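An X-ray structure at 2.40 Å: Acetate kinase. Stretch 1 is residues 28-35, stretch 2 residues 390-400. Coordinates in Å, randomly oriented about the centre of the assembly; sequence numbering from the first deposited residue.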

# COMPACT_ATOMS: atom_id res chain seq x y z
N TYR B 28 -22.25 26.75 -12.47
CA TYR B 28 -21.58 27.92 -11.92
C TYR B 28 -22.30 28.46 -10.70
O TYR B 28 -23.50 28.22 -10.52
N LYS B 29 -21.57 29.20 -9.87
CA LYS B 29 -22.17 29.93 -8.77
C LYS B 29 -21.52 31.30 -8.66
O LYS B 29 -20.36 31.47 -9.03
N VAL B 30 -22.28 32.28 -8.17
CA VAL B 30 -21.72 33.59 -7.87
C VAL B 30 -21.87 33.87 -6.38
O VAL B 30 -22.94 33.69 -5.81
N PHE B 31 -20.78 34.30 -5.75
CA PHE B 31 -20.80 34.58 -4.32
C PHE B 31 -20.66 36.06 -4.00
O PHE B 31 -19.87 36.77 -4.63
N CYS B 32 -21.43 36.52 -3.02
CA CYS B 32 -21.24 37.85 -2.45
C CYS B 32 -21.30 37.71 -0.93
O CYS B 32 -22.36 37.42 -0.37
N SER B 33 -20.15 37.90 -0.28
CA SER B 33 -20.00 37.67 1.16
C SER B 33 -20.48 36.28 1.58
O SER B 33 -21.45 36.15 2.32
N ASP B 34 -19.80 35.25 1.07
CA ASP B 34 -20.08 33.86 1.44
C ASP B 34 -21.50 33.37 1.13
O ASP B 34 -21.91 32.32 1.62
N ASN B 35 -22.25 34.13 0.34
CA ASN B 35 -23.60 33.72 -0.04
C ASN B 35 -23.82 33.70 -1.55
O ASN B 35 -23.25 34.52 -2.28
N GLU B 390 -17.73 21.69 -2.88
CA GLU B 390 -16.86 22.00 -4.01
C GLU B 390 -16.67 23.50 -4.29
O GLU B 390 -15.54 23.94 -4.53
N GLU B 391 -17.75 24.26 -4.27
CA GLU B 391 -17.68 25.67 -4.63
C GLU B 391 -16.99 26.51 -3.57
O GLU B 391 -16.16 27.36 -3.89
N LEU B 392 -17.33 26.27 -2.30
CA LEU B 392 -16.70 26.97 -1.19
C LEU B 392 -15.19 26.71 -1.18
O LEU B 392 -14.40 27.58 -0.83
N VAL B 393 -14.81 25.50 -1.58
CA VAL B 393 -13.40 25.10 -1.65
C VAL B 393 -12.61 25.97 -2.63
O VAL B 393 -11.51 26.43 -2.32
N ILE B 394 -13.18 26.18 -3.82
CA ILE B 394 -12.55 27.04 -4.82
C ILE B 394 -12.63 28.50 -4.40
O ILE B 394 -11.70 29.28 -4.62
N LEU B 395 -13.76 28.88 -3.79
CA LEU B 395 -13.95 30.24 -3.29
C LEU B 395 -12.93 30.57 -2.21
O LEU B 395 -12.38 31.67 -2.17
N GLN B 396 -12.69 29.61 -1.32
CA GLN B 396 -11.75 29.80 -0.22
C GLN B 396 -10.33 30.06 -0.72
O GLN B 396 -9.59 30.86 -0.15
N LYS B 397 -9.96 29.37 -1.80
CA LYS B 397 -8.65 29.56 -2.42
C LYS B 397 -8.54 31.00 -2.93
O LYS B 397 -7.45 31.58 -2.94
N GLY B 398 -9.67 31.56 -3.34
CA GLY B 398 -9.71 32.93 -3.82
C GLY B 398 -9.56 33.97 -2.72
O GLY B 398 -8.92 35.00 -2.93
N LYS B 399 -10.17 33.70 -1.57
CA LYS B 399 -10.01 34.56 -0.40
C LYS B 399 -8.54 34.61 -0.01
O LYS B 399 -8.02 35.65 0.39
N GLU B 400 -7.88 33.47 -0.15
CA GLU B 400 -6.47 33.34 0.20
C GLU B 400 -5.58 34.13 -0.76
O GLU B 400 -4.55 34.68 -0.35

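The contact between residues 28-35 and the helix 390-400 is a small, largely apolar packing of a strand and the turn after it against one side of the helix, centred on the ring of Phe 31 and closed at one end by a salt bridge between Asp 34 and Lys 399. It buries 327 Å² in all, counting both sides, and joins segments more than 350 residues apart in the same chain. The strand and helix axes come within 10.0 Å of each other, with 52° between their N-to-C directions.

Strand alternation selects the residues that face the helix. Lys 29 and Phe 31 direct their CA-to-CB bonds toward the helix, whereas that of Tyr 28 points away and Val 30 is out of reach. On the helix, Glu 391, Leu 395 and Lys 399 point toward the strand and turn, a spacing of four residues that keeps them on a common side; Leu 392 starts out sideways, but its end comes nearer.

Phe 31, buried and in the m rotamer (chi2 -89°), has the largest covered area of the contact. Leu 395, with chi1 t and chi2 p, lays its CD2 methyl over one face of the ring: CD2 is 3.5 Å from Phe 31 CG and 3.7 Å from the ring centroid, 21° off the ring normal, a CH-pi arrangement. Near the ring plane, at the edge, Glu 391 CB lies 3.8 Å from Phe 31 CZ. Leu 392 (m, t) adds an apolar contact, its CD2 being 3.7 Å from Phe 31 CE1.

Next to the ring, Lys 29 and Glu 391 meet through the aliphatic parts of their side chains, with Lys 29 CD 3.5 Å from Glu 391 CG. Despite their opposite charges they form no salt bridge: Lys 29, with chi1 to chi4 m, t, t, m, carries its NZ beyond the reach of the carboxylate, and Glu 391 OE2 is hydrogen-bonded elsewhere in the structure. Glu 391 has chi1 m and chi2 p.

The polar closure lies past the strand, where the chain turns. Asp 34 leaves the backbone sideways, and its m rotamer brings the carboxylate nearer the helix. Lys 399, m at chi1 and extended through chi2 to chi4, reaches back to meet it, and its NZ donates a 2.6 Å hydrogen bond to Asp 34 OD1 within the salt bridge. The same OD1 lies 4.3 Å from Leu 395 CD2, so the ion pair borders directly on the apolar cluster.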

# COMPACT_ATOMS: atom_id res chain seq x y z
CB TYR B 28 -21.46 29.04 -12.97
CG TYR B 28 -22.72 29.86 -13.15
CD1 TYR B 28 -23.71 29.48 -14.04
CD2 TYR B 28 -22.91 31.04 -12.43
CE1 TYR B 28 -24.86 30.23 -14.20
CE2 TYR B 28 -24.06 31.80 -12.58
CZ TYR B 28 -25.02 31.39 -13.47
OH TYR B 28 -26.16 32.15 -13.63
CB LYS B 29 -22.00 29.16 -7.45
CG LYS B 29 -22.83 27.89 -7.35
CD LYS B 29 -22.75 27.30 -5.94
CE LYS B 29 -23.48 25.97 -5.84
NZ LYS B 29 -24.95 26.11 -6.04
CB VAL B 30 -22.40 34.71 -8.69
CG1 VAL B 30 -21.75 36.06 -8.38
CG2 VAL B 30 -22.30 34.42 -10.17
CB PHE B 31 -19.70 33.80 -3.59
CG PHE B 31 -19.90 32.31 -3.60
CD1 PHE B 31 -20.64 31.69 -2.60
CD2 PHE B 31 -19.34 31.53 -4.60
CE1 PHE B 31 -20.82 30.31 -2.61
CE2 PHE B 31 -19.52 30.16 -4.61
CZ PHE B 31 -20.26 29.55 -3.61
CB CYS B 32 -22.32 38.82 -2.93
SG CYS B 32 -22.00 40.55 -2.51
CB SER B 33 -20.72 38.75 1.98
OG SER B 33 -19.93 39.92 2.07
CB ASP B 34 -19.74 33.61 2.91
CG ASP B 34 -18.28 33.86 3.23
OD1 ASP B 34 -17.43 33.66 2.34
OD2 ASP B 34 -17.98 34.25 4.38
CB ASN B 35 -24.65 34.61 0.63
CG ASN B 35 -26.05 34.03 0.54
OD1 ASN B 35 -26.68 34.08 -0.52
ND2 ASN B 35 -26.55 33.50 1.65
CB GLU B 390 -17.38 21.33 -5.28
CG GLU B 390 -17.31 19.82 -5.28
CD GLU B 390 -17.58 19.22 -6.65
OE1 GLU B 390 -16.61 18.92 -7.37
OE2 GLU B 390 -18.77 19.07 -7.00
CB GLU B 391 -19.07 26.24 -4.94
CG GLU B 391 -19.61 25.84 -6.30
CD GLU B 391 -19.91 24.36 -6.40
OE1 GLU B 391 -20.35 23.77 -5.38
OE2 GLU B 391 -19.71 23.78 -7.49
CB LEU B 392 -17.32 26.55 0.14
CG LEU B 392 -18.82 26.77 0.30
CD1 LEU B 392 -19.29 26.36 1.69
CD2 LEU B 392 -19.18 28.22 0.03
CB VAL B 393 -13.26 23.61 -2.02
CG1 VAL B 393 -11.82 23.28 -2.38
CG2 VAL B 393 -13.72 22.73 -0.87
CB ILE B 394 -13.20 26.86 -6.21
CG1 ILE B 394 -13.14 25.39 -6.64
CG2 ILE B 394 -12.53 27.75 -7.24
CD1 ILE B 394 -13.89 25.10 -7.92
CB LEU B 395 -15.37 30.41 -2.75
CG LEU B 395 -15.71 31.82 -2.26
CD1 LEU B 395 -15.63 32.81 -3.41
CD2 LEU B 395 -17.09 31.87 -1.61
CB GLN B 396 -11.76 28.58 0.71
CG GLN B 396 -10.81 28.69 1.90
CD GLN B 396 -11.19 29.82 2.84
OE1 GLN B 396 -12.35 29.98 3.20
NE2 GLN B 396 -10.20 30.61 3.24
CB LYS B 397 -8.45 28.56 -3.56
CG LYS B 397 -6.99 28.19 -3.82
CD LYS B 397 -6.37 27.54 -2.58
CE LYS B 397 -4.86 27.72 -2.53
NZ LYS B 397 -4.45 29.06 -3.03
CB LYS B 399 -10.83 34.04 0.79
CG LYS B 399 -12.32 33.88 0.53
CD LYS B 399 -13.05 33.47 1.81
CE LYS B 399 -14.46 32.95 1.52
NZ LYS B 399 -15.15 32.47 2.76
CB GLU B 400 -6.10 31.86 0.18
CG GLU B 400 -4.68 31.53 0.59
CD GLU B 400 -4.46 30.03 0.65
OE1 GLU B 400 -5.40 29.30 1.02
OE2 GLU B 400 -3.34 29.58 0.32